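Local coordinates for protein sugar ABC transporter (Agrobacterium radiobacter, PDB 4RXT) that binds the pentose arabinose and probably acts as the periplasmic solute-binding component of a sugar ABC transporter, at residues A[25-28]-A[29-33]; A[152-155]-A[156-160]; A[174-177]-A[178-181]; A[200-203]-A[204-208]; A[252-255]-A[256-260]. All blocks are in the same frame, centred on the assembly; numbering follows the deposited sequence.

All five contacts are local. Interactions 1, 2 and 5 lie within helices, and interaction 4 spans the start of one. Interaction 3 differs: a loop turns into helix 177-190 there, and polar side chains do most of the work at the surface. Interaction 4 is the buried one and reaches the arabinose through N201. Interactions 1, 2 and 5 are partly buried. Interactions 1 and 5 lie on two helices packed together, joined by a probable hydrogen bond between D32 OD2 and Y254 OH, 2.6 Å. Interactions 3 and 4 also touch, but through packing of A177 and L181 on helix 202-214. Interaction 1 carries a salt bridge, whereas interaction 2 is marked by a CH-pi contact.

Interaction 1: residues A[25-28]-A[29-33]; sequences GARK and AGKDL
D32 OD2 is gripped by two groups. K28 NZ donates to it from one turn earlier at 2.8 Å, and the hydroxyl of Y254 on helix 249-264 also bonds to it. D32 OD2 accepts the lysine with its syn lone pair, on the side of OD1. A weak second bond runs from K28 NZ to D32 OD1, 2.9 Å, and completes the salt bridge. K28 gets there by a bend. Its CG is anti to the backbone N (chi1 -178°), and chi2 of 63° then folds the chain over toward D32. Two partners should limit rotation of the carboxylate and probably stabilise its negative charge.

R27 and K31 run side by side and point the same way. K31 NZ lies 3.8 Å from R27 CG, against the aliphatic part of the arginine. The charged ends stay apart, with R27 NE 5.4 Å from K31 NZ. R27 turns its guanidinium group to E39, where NH1 forms a salt bridge.

Underneath, regular i to i+4 bonds hold the turn, from A29 N to G25 O through to D32 N to K28 O, the last at 2.8 Å. A26 and A29 pack on I257 of helix 249-264. This is an i, i+4 lysine-aspartate pair near the end of helix 17-33, in the beta-alpha-beta unit of strands 9-11 and 39-41 of a periplasmic binding protein fold.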
# COMPACT_ATOMS: atom_id res chain seq x y z
N GLY A 25 2.37 -10.65 10.55
CA GLY A 25 3.66 -11.18 10.15
C GLY A 25 4.77 -10.91 11.18
O GLY A 25 5.55 -11.80 11.53
N ALA A 26 4.83 -9.65 11.64
CA ALA A 26 5.79 -9.23 12.62
C ALA A 26 5.62 -10.02 13.92
O ALA A 26 6.61 -10.43 14.55
CB ALA A 26 5.65 -7.73 12.88
N ARG A 27 4.36 -10.24 14.30
CA ARG A 27 4.03 -10.99 15.53
C ARG A 27 4.56 -12.42 15.44
O ARG A 27 5.16 -12.96 16.40
CB ARG A 27 2.48 -11.01 15.76
CG ARG A 27 2.02 -11.59 17.08
CD ARG A 27 0.49 -11.52 17.14
NE ARG A 27 0.04 -10.14 16.86
CZ ARG A 27 -0.86 -9.79 15.93
NH1 ARG A 27 -1.18 -8.51 15.78
NH2 ARG A 27 -1.45 -10.69 15.16
N LYS A 28 4.28 -13.06 14.31
CA LYS A 28 4.67 -14.46 14.12
C LYS A 28 6.20 -14.55 14.18
O LYS A 28 6.78 -15.45 14.80
CB LYS A 28 4.11 -15.00 12.80
CG LYS A 28 4.41 -16.47 12.53
CD LYS A 28 3.79 -17.40 13.56
CE LYS A 28 4.02 -18.88 13.21
NZ LYS A 28 5.26 -19.13 12.42
N ALA A 29 6.87 -13.60 13.52
CA ALA A 29 8.33 -13.57 13.54
C ALA A 29 8.86 -13.42 14.97
O ALA A 29 9.82 -14.09 15.35
CB ALA A 29 8.86 -12.46 12.67
N GLY A 30 8.25 -12.54 15.76
CA GLY A 30 8.64 -12.38 17.15
C GLY A 30 8.58 -13.71 17.90
O GLY A 30 9.48 -14.07 18.63
N LYS A 31 7.50 -14.43 17.69
CA LYS A 31 7.29 -15.73 18.36
C LYS A 31 8.31 -16.76 17.84
O LYS A 31 8.91 -17.53 18.61
CB LYS A 31 5.85 -16.23 18.13
CG LYS A 31 4.77 -15.49 18.92
CD LYS A 31 3.41 -16.22 18.87
CE LYS A 31 2.23 -15.32 18.44
NZ LYS A 31 1.61 -14.52 19.54
N ASP A 32 8.50 -16.79 16.53
CA ASP A 32 9.37 -17.81 15.93
C ASP A 32 10.81 -17.61 16.37
O ASP A 32 11.54 -18.57 16.63
CB ASP A 32 9.33 -17.79 14.39
CG ASP A 32 8.07 -18.38 13.81
OD1 ASP A 32 7.24 -18.93 14.58
OD2 ASP A 32 7.90 -18.26 12.56
N LEU A 33 11.22 -16.35 16.45
CA LEU A 33 12.63 -15.99 16.57
C LEU A 33 13.04 -15.62 18.00
O LEU A 33 14.21 -15.41 18.28
CB LEU A 33 12.95 -14.80 15.64
CG LEU A 33 12.69 -14.98 14.15
CD1 LEU A 33 13.01 -13.69 13.40
CD2 LEU A 33 13.49 -16.15 13.59

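Interaction 2: residues A[152-155]-A[156-160]; sequences TGFL and DQVKT
V158 sets one methyl over a face of the F154 ring. CG2 stands 4.0 Å from the ring centroid, only 15° off the normal, so this is a CH-pi contact. The methyl is shifted toward the rim, and its nearest ring atom is F154 CZ at 3.9 Å. The two side chains lie alongside each other and point the same way. For F154, chi1 of 176° swings the ring away from the backbone N, while V158 CG2 lies beside its own backbone N. These torsions bring the ring and methyl together across one turn.

On another side of the helix, T152 and D156 also run alongside. T152 CG2 touches D156 OD2 at 3.3 Å. The threonine hydroxyl takes no part in this, because OG1 bonds to the carbonyl of E148 one turn back.

Backbone bonds set the spacing of these pairs. V158 N donates to F154 O at 2.9 Å, and D156 N to T152 O at 2.9 Å. Q157 N to G153 O is a little longer at 3.1 Å. The Q157 side chain leads away from the turn, and its NE2 bonds to D118 OD1 on helix 109-128.

Further out, the F154 ring stacks with F198 and rests on A117 and L120. V158 meets A117 too. It packs on L165 and V167 of strand 165-172, and L155 on V167 and D170. Helix 145-161 connects the parallel strands 133-139 and 165-172, a beta-alpha-beta crossover of the periplasmic binding protein fold.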
# COMPACT_ATOMS: atom_id res chain seq x y z
N THR A 152 2.83 7.86 -10.25
CA THR A 152 3.81 8.08 -11.33
C THR A 152 3.82 6.90 -12.31
O THR A 152 3.77 7.07 -13.53
CB THR A 152 5.20 8.32 -10.72
OG1 THR A 152 5.17 9.56 -9.99
CG2 THR A 152 6.26 8.46 -11.81
N GLY A 153 3.89 5.69 -11.78
CA GLY A 153 4.00 4.54 -12.62
C GLY A 153 2.76 4.44 -13.51
O GLY A 153 2.86 4.16 -14.72
N PHE A 154 1.58 4.67 -12.93
CA PHE A 154 0.33 4.66 -13.67
C PHE A 154 0.28 5.72 -14.77
O PHE A 154 -0.04 5.43 -15.93
CB PHE A 154 -0.84 4.81 -12.68
CG PHE A 154 -2.20 4.92 -13.34
CD1 PHE A 154 -2.92 3.79 -13.70
CD2 PHE A 154 -2.78 6.16 -13.56
CE1 PHE A 154 -4.16 3.90 -14.31
CE2 PHE A 154 -4.04 6.27 -14.14
CZ PHE A 154 -4.72 5.14 -14.53
N LEU A 155 0.53 6.97 -14.37
CA LEU A 155 0.44 8.08 -15.30
C LEU A 155 1.42 7.91 -16.48
O LEU A 155 1.04 8.15 -17.63
CB LEU A 155 0.65 9.44 -14.59
CG LEU A 155 -0.46 9.86 -13.60
CD1 LEU A 155 -0.08 11.14 -12.89
CD2 LEU A 155 -1.82 9.97 -14.30
N ASP A 156 2.65 7.51 -16.20
CA ASP A 156 3.66 7.30 -17.20
C ASP A 156 3.25 6.22 -18.20
O ASP A 156 3.38 6.37 -19.42
CB ASP A 156 4.99 6.92 -16.54
CG ASP A 156 5.65 8.10 -15.78
OD1 ASP A 156 5.19 9.26 -15.87
OD2 ASP A 156 6.64 7.81 -15.06
N GLN A 157 2.73 5.12 -17.69
CA GLN A 157 2.35 3.99 -18.57
C GLN A 157 1.16 4.43 -19.44
O GLN A 157 1.08 4.16 -20.63
CB GLN A 157 1.99 2.77 -17.68
CG GLN A 157 1.78 1.49 -18.48
CD GLN A 157 3.06 0.85 -18.98
OE1 GLN A 157 4.10 1.48 -19.09
NE2 GLN A 157 2.99 -0.42 -19.30
N VAL A 158 0.21 5.11 -18.82
CA VAL A 158 -0.92 5.61 -19.59
C VAL A 158 -0.48 6.50 -20.74
O VAL A 158 -0.96 6.41 -21.90
CB VAL A 158 -1.98 6.29 -18.72
CG1 VAL A 158 -3.04 6.99 -19.57
CG2 VAL A 158 -2.70 5.21 -17.90
N LYS A 159 0.43 7.38 -20.40
CA LYS A 159 0.89 8.37 -21.39
C LYS A 159 1.59 7.74 -22.59
O LYS A 159 1.35 8.17 -23.74
CB LYS A 159 1.81 9.36 -20.75
CG LYS A 159 2.25 10.43 -21.78
CD LYS A 159 2.91 11.63 -21.21
CE LYS A 159 3.36 12.53 -22.35
NZ LYS A 159 2.35 13.47 -22.89
N THR A 160 2.42 6.74 -22.37
CA THR A 160 3.22 6.20 -23.49
C THR A 160 2.52 5.01 -24.19
O THR A 160 2.52 4.87 -25.41
CB THR A 160 4.64 5.83 -23.07
OG1 THR A 160 4.60 4.82 -22.11
CG2 THR A 160 5.31 7.01 -22.44

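Interaction 3: residues A[174-177]-A[178-181]; sequences DGQA and TTGL
An Asx turn leads the chain into helix 177-190, and the D174 carboxylate that makes it also meets T179 in the first turn of the helix. T179 OG1 donates to D174 OD1 at 2.7 Å. It arrives on the syn side of that oxygen, 30° out of the carboxylate plane. The same OD1 accepts from Q176 N at 3.3 Å, which closes the Asx turn. These two donors come from opposite faces of the carboxylate plane, and together they should limit its rotation. A chi1 of 61° at D174 turns OD1 toward Q176 N and T179.

The other oxygen is engaged in one of the two conformers of Q176. There NE2 donates to D174 OD2 at 2.9 Å, from above the carboxylate. The oxygen lies close to the amide plane of Q176.

Q176 is the N-cap residue. The helix begins with its carbonyl, which accepts from G180 N at 3.2 Å and, weakly, from T179 N. A177 O follows, taking L181 N at 2.9 Å. The D174 carboxylate near this end would probably interact favourably with the helix dipole. T179 has OG1 beside its backbone N (chi1 -53°), the position from which it reaches back to the loop.

G175 is tied by backbone hydrogen bonds to N140. A177 packs on I203 and Q206 of helix 202-214, and L181 rests on Q210 and E214 of that helix.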
# COMPACT_ATOMS: atom_id res chain seq x y z
N ASP A 174 -8.60 12.18 2.05
CA ASP A 174 -8.12 12.54 3.39
C ASP A 174 -7.92 11.27 4.24
O ASP A 174 -8.11 11.27 5.47
CB ASP A 174 -9.13 13.45 4.08
CG ASP A 174 -10.47 12.81 4.26
OD1 ASP A 174 -10.70 11.67 3.78
OD2 ASP A 174 -11.30 13.49 4.91
N GLY A 175 -7.57 10.18 3.58
CA GLY A 175 -7.34 8.94 4.26
C GLY A 175 -8.56 8.12 4.62
O GLY A 175 -8.38 7.07 5.18
N GLN A 176 -9.76 8.57 4.30
CA GLN A 176 -10.98 7.82 4.62
C GLN A 176 -11.69 7.25 3.38
O GLN A 176 -11.91 7.94 2.39
CB GLN A 176 -11.97 8.69 5.39
CG GLN A 176 -11.37 9.44 6.54
CD GLN A 176 -12.38 10.34 7.19
OE1 GLN A 176 -13.10 9.93 8.09
NE2 GLN A 176 -12.46 11.56 6.72
N ALA A 177 -12.08 5.98 3.49
CA ALA A 177 -12.79 5.29 2.43
C ALA A 177 -14.03 6.07 2.02
O ALA A 177 -14.38 6.15 0.84
CB ALA A 177 -13.16 3.86 2.82
N THR A 178 -14.72 6.65 3.00
CA THR A 178 -15.95 7.37 2.68
C THR A 178 -15.70 8.59 1.79
O THR A 178 -16.51 8.94 0.99
CB THR A 178 -16.70 7.82 3.96
OG1 THR A 178 -15.78 8.51 4.80
CG2 THR A 178 -17.29 6.61 4.68
N THR A 179 -14.55 9.21 1.98
CA THR A 179 -14.16 10.31 1.11
C THR A 179 -13.88 9.84 -0.33
O THR A 179 -14.29 10.49 -1.28
CB THR A 179 -12.96 11.04 1.70
OG1 THR A 179 -13.26 11.41 3.06
CG2 THR A 179 -12.68 12.30 0.88
N GLY A 180 -13.22 8.68 -0.46
CA GLY A 180 -13.10 7.98 -1.75
C GLY A 180 -14.44 7.76 -2.46
O GLY A 180 -14.61 8.01 -3.66
N LEU A 181 -15.37 7.25 -1.67
CA LEU A 181 -16.71 7.04 -2.15
C LEU A 181 -17.35 8.34 -2.71
O LEU A 181 -17.88 8.38 -3.82
CB LEU A 181 -17.53 6.39 -1.02
CG LEU A 181 -18.87 5.77 -1.40
CD1 LEU A 181 -19.38 4.87 -0.29
CD2 LEU A 181 -19.94 6.79 -1.68

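Interaction 4: residues A[200-203]-A[204-208]; sequences SNLI and MAQGV. With ARA (alpha-L-arabinopyranose), chain B.
N201 OD1 caps the start of helix 202-214 by accepting from M204 N at 3.0 Å. The N-H points almost straight at the oxygen, with an angle of 170°. The donor is tilted 32° from the carbonyl plane of the amide. With chi1 at 83°, the N201 side chain folds OD1 back over the first turn. The N201 carbonyl is used too, by A205 N at 2.9 Å. Both N201 oxygens thus bond to the first turn. N201 also belongs to the arabinose pocket, and its CB lies 3.5 Å from the sugar O1.

The next backbone bonds are Q206 N to L202 O, 2.9 Å, and G207 N to I203 O, 3.2 Å.

Side-chain packing adds to these. The Q206 amide reaches over L202, with NE2 3.7 Å from L202 CG, while OE1 lies 3.5 Å from I203 CD1. Its polar end is directed to D229, where NE2 finds a hydrogen bond. M204 curls back, and its CE meets I203 CG2 at 4.0 Å.

Helix 202-214 follows strand 194-199 and leads to strand 222-226. M204 and V208 pack on I138 of strand 133-139. L202 and A205 face T232 of helix 230-238, while V208 packs on M184 of helix 177-190.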
# COMPACT_ATOMS: atom_id res chain seq x y z
N SER A 200 -5.62 3.63 -5.66
CA SER A 200 -4.26 3.11 -5.55
C SER A 200 -3.82 2.51 -4.19
O SER A 200 -2.64 2.27 -3.98
CB SER A 200 -3.25 4.16 -5.94
OG SER A 200 -3.35 5.23 -5.02
N ASN A 201 -4.78 2.29 -3.29
CA ASN A 201 -4.50 1.51 -2.09
C ASN A 201 -5.79 0.84 -1.58
O ASN A 201 -6.86 1.07 -2.14
CB ASN A 201 -3.78 2.37 -1.02
CG ASN A 201 -4.74 3.21 -0.18
OD1 ASN A 201 -5.80 3.63 -0.65
ND2 ASN A 201 -4.37 3.46 1.05
N LEU A 202 -5.68 0.10 -0.49
CA LEU A 202 -6.85 -0.63 0.02
C LEU A 202 -8.03 0.32 0.31
O LEU A 202 -9.18 0.02 0.01
CB LEU A 202 -6.47 -1.36 1.29
CG LEU A 202 -7.62 -2.07 2.01
CD1 LEU A 202 -8.17 -3.12 1.07
CD2 LEU A 202 -7.10 -2.65 3.30
N ILE A 203 -7.73 1.43 0.96
CA ILE A 203 -8.74 2.34 1.47
C ILE A 203 -9.52 2.96 0.33
O ILE A 203 -10.73 3.06 0.34
CB ILE A 203 -8.12 3.43 2.39
CG1 ILE A 203 -7.26 2.80 3.51
CG2 ILE A 203 -9.21 4.34 2.97
CD1 ILE A 203 -7.97 1.73 4.31
N MET A 204 -8.80 3.39 -0.71
CA MET A 204 -9.49 3.89 -1.88
C MET A 204 -10.23 2.81 -2.66
O MET A 204 -11.34 3.05 -3.18
CB MET A 204 -8.54 4.69 -2.79
CG MET A 204 -8.00 5.99 -2.21
SD MET A 204 -9.28 7.25 -1.79
CE MET A 204 -9.61 6.86 -0.06
N ALA A 205 -9.66 1.62 -2.74
CA ALA A 205 -10.41 0.50 -3.34
C ALA A 205 -11.74 0.21 -2.62
O ALA A 205 -12.75 -0.04 -3.27
CB ALA A 205 -9.55 -0.74 -3.36
N GLN A 206 -11.72 0.26 -1.31
CA GLN A 206 -12.97 0.06 -0.53
C GLN A 206 -13.99 1.11 -0.91
O GLN A 206 -15.12 0.79 -1.21
CB GLN A 206 -12.67 0.17 0.97
CG GLN A 206 -11.81 -0.95 1.55
CD GLN A 206 -11.24 -0.62 2.93
OE1 GLN A 206 -11.13 0.55 3.33
NE2 GLN A 206 -10.90 -1.66 3.67
N GLY A 207 -13.62 2.37 -0.81
CA GLY A 207 -14.55 3.46 -1.09
C GLY A 207 -15.02 3.58 -2.52
O GLY A 207 -16.21 3.78 -2.79
N VAL A 208 -14.09 3.48 -3.46
CA VAL A 208 -14.44 3.55 -4.88
C VAL A 208 -15.27 2.33 -5.31
O VAL A 208 -16.29 2.46 -6.02
CB VAL A 208 -13.17 3.67 -5.75
CG1 VAL A 208 -13.48 3.55 -7.25
CG2 VAL A 208 -12.51 4.99 -5.44
C1 ARA B . -1.27 -0.05 1.14
C2 ARA B . 0.02 0.77 0.90
C3 ARA B . 0.32 1.60 2.14
C4 ARA B . -0.90 2.43 2.58
C5 ARA B . -2.13 1.97 1.92
O1 ARA B . -1.53 -0.17 -0.26
O2 ARA B . 1.14 -0.10 0.65
O3 ARA B . 1.50 2.38 1.88
O4 ARA B . -0.85 3.78 2.11
O5 ARA B . -2.32 0.54 1.89

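Interaction 5: residues A[252-255]-A[256-260]; sequences MGYD and GIKTA
G256 opens the segment, and its N bonds only weakly to M252 O, 2.9 Å at an angle of 128°. The bent N-H marks a slightly irregular turn of the helix.

I257 comes next. Its N donates to G253 O at 3.1 Å. The side chain stays near the same carbonyl, with CG1 3.4 Å from G253 O.

K258 N bonds to Y254 O at 2.9 Å. The K258 side chain is fully extended, every torsion from chi1 (-171°) outward being close to 180°, and it runs alongside D255. Its CD lies 4.1 Å from D255 OD1 and is also near the Y254 ring. The charged ends stay apart. D255 OD2 turns instead to R251, with which it forms a salt bridge, while D255 OD1 lies at the edge of the Y254 ring, in its plane.

T259 bonds twice to one acceptor. Its OG1 donates to D255 O at 2.7 Å, and its N reaches the same oxygen at 2.9 Å. They arrive from opposite faces of the carbonyl plane. T259 OG1 lies beside its own backbone N (chi1 -59°), which lets the hydroxyl fold back along the helix and satisfies its proton internally.

Around this turn, helix 249-264 packs beside helix 17-33 and against the parallel sheet. Y254 rests on A29 of that helix. I257 and A260 meet V67 of strand 66-68. D255 touches L105 and T259 touches S103, both of strand 103-106, and M252 reaches D93 of the arabinose site.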
# COMPACT_ATOMS: atom_id res chain seq x y z
N MET A 252 6.46 -8.48 4.48
CA MET A 252 7.07 -7.22 4.95
C MET A 252 7.20 -7.21 6.49
O MET A 252 8.25 -6.82 7.04
CB MET A 252 6.33 -5.98 4.43
CG MET A 252 6.46 -5.68 2.93
SD MET A 252 5.42 -4.21 2.53
CE MET A 252 4.59 -4.81 1.05
N GLY A 253 6.16 -7.64 7.20
CA GLY A 253 6.19 -7.72 8.65
C GLY A 253 7.14 -8.79 9.17
O GLY A 253 7.98 -8.52 10.03
N TYR A 254 7.03 -9.98 8.60
CA TYR A 254 7.81 -11.13 9.05
C TYR A 254 9.30 -10.92 8.78
O TYR A 254 10.14 -11.02 9.69
CB TYR A 254 7.30 -12.42 8.40
CG TYR A 254 7.89 -13.65 9.06
CD1 TYR A 254 9.17 -14.08 8.76
CD2 TYR A 254 7.18 -14.34 10.05
CE1 TYR A 254 9.73 -15.18 9.40
CE2 TYR A 254 7.71 -15.45 10.68
CZ TYR A 254 8.98 -15.87 10.36
OH TYR A 254 9.48 -16.95 11.04
N ASP A 255 9.62 -10.72 7.50
CA ASP A 255 10.98 -10.59 7.08
C ASP A 255 11.53 -9.24 7.53
O ASP A 255 12.74 -9.09 7.66
CB ASP A 255 11.14 -10.79 5.59
CG ASP A 255 11.11 -12.25 5.19
OD1 ASP A 255 11.14 -13.14 6.08
OD2 ASP A 255 11.10 -12.52 3.98
N GLY A 256 10.66 -8.26 7.79
CA GLY A 256 11.12 -7.03 8.45
C GLY A 256 11.74 -7.27 9.81
O GLY A 256 12.84 -6.82 10.10
N ILE A 257 10.98 -7.94 10.67
CA ILE A 257 11.49 -8.34 11.98
C ILE A 257 12.72 -9.25 11.88
O ILE A 257 13.72 -9.02 12.54
CB ILE A 257 10.41 -9.00 12.83
CG1 ILE A 257 9.31 -7.99 13.14
CG2 ILE A 257 11.03 -9.60 14.10
CD1 ILE A 257 9.70 -6.76 13.95
N LYS A 258 12.64 -10.26 11.03
CA LYS A 258 13.79 -11.17 10.85
C LYS A 258 15.07 -10.39 10.43
O LYS A 258 16.17 -10.64 10.98
CB LYS A 258 13.44 -12.27 9.85
CG LYS A 258 14.43 -13.39 9.72
CD LYS A 258 13.86 -14.51 8.87
CE LYS A 258 14.82 -15.68 8.84
NZ LYS A 258 14.11 -16.85 8.27
N THR A 259 14.92 -9.47 9.48
CA THR A 259 16.04 -8.62 9.04
C THR A 259 16.56 -7.71 10.12
O THR A 259 17.75 -7.60 10.32
CB THR A 259 15.62 -7.79 7.82
OG1 THR A 259 15.21 -8.68 6.76
CG2 THR A 259 16.73 -6.85 7.37
N ALA A 260 15.64 -7.09 10.86
CA ALA A 260 16.03 -6.22 11.96
C ALA A 260 16.81 -7.00 13.02
O ALA A 260 17.80 -6.50 13.54
CB ALA A 260 14.81 -5.54 12.59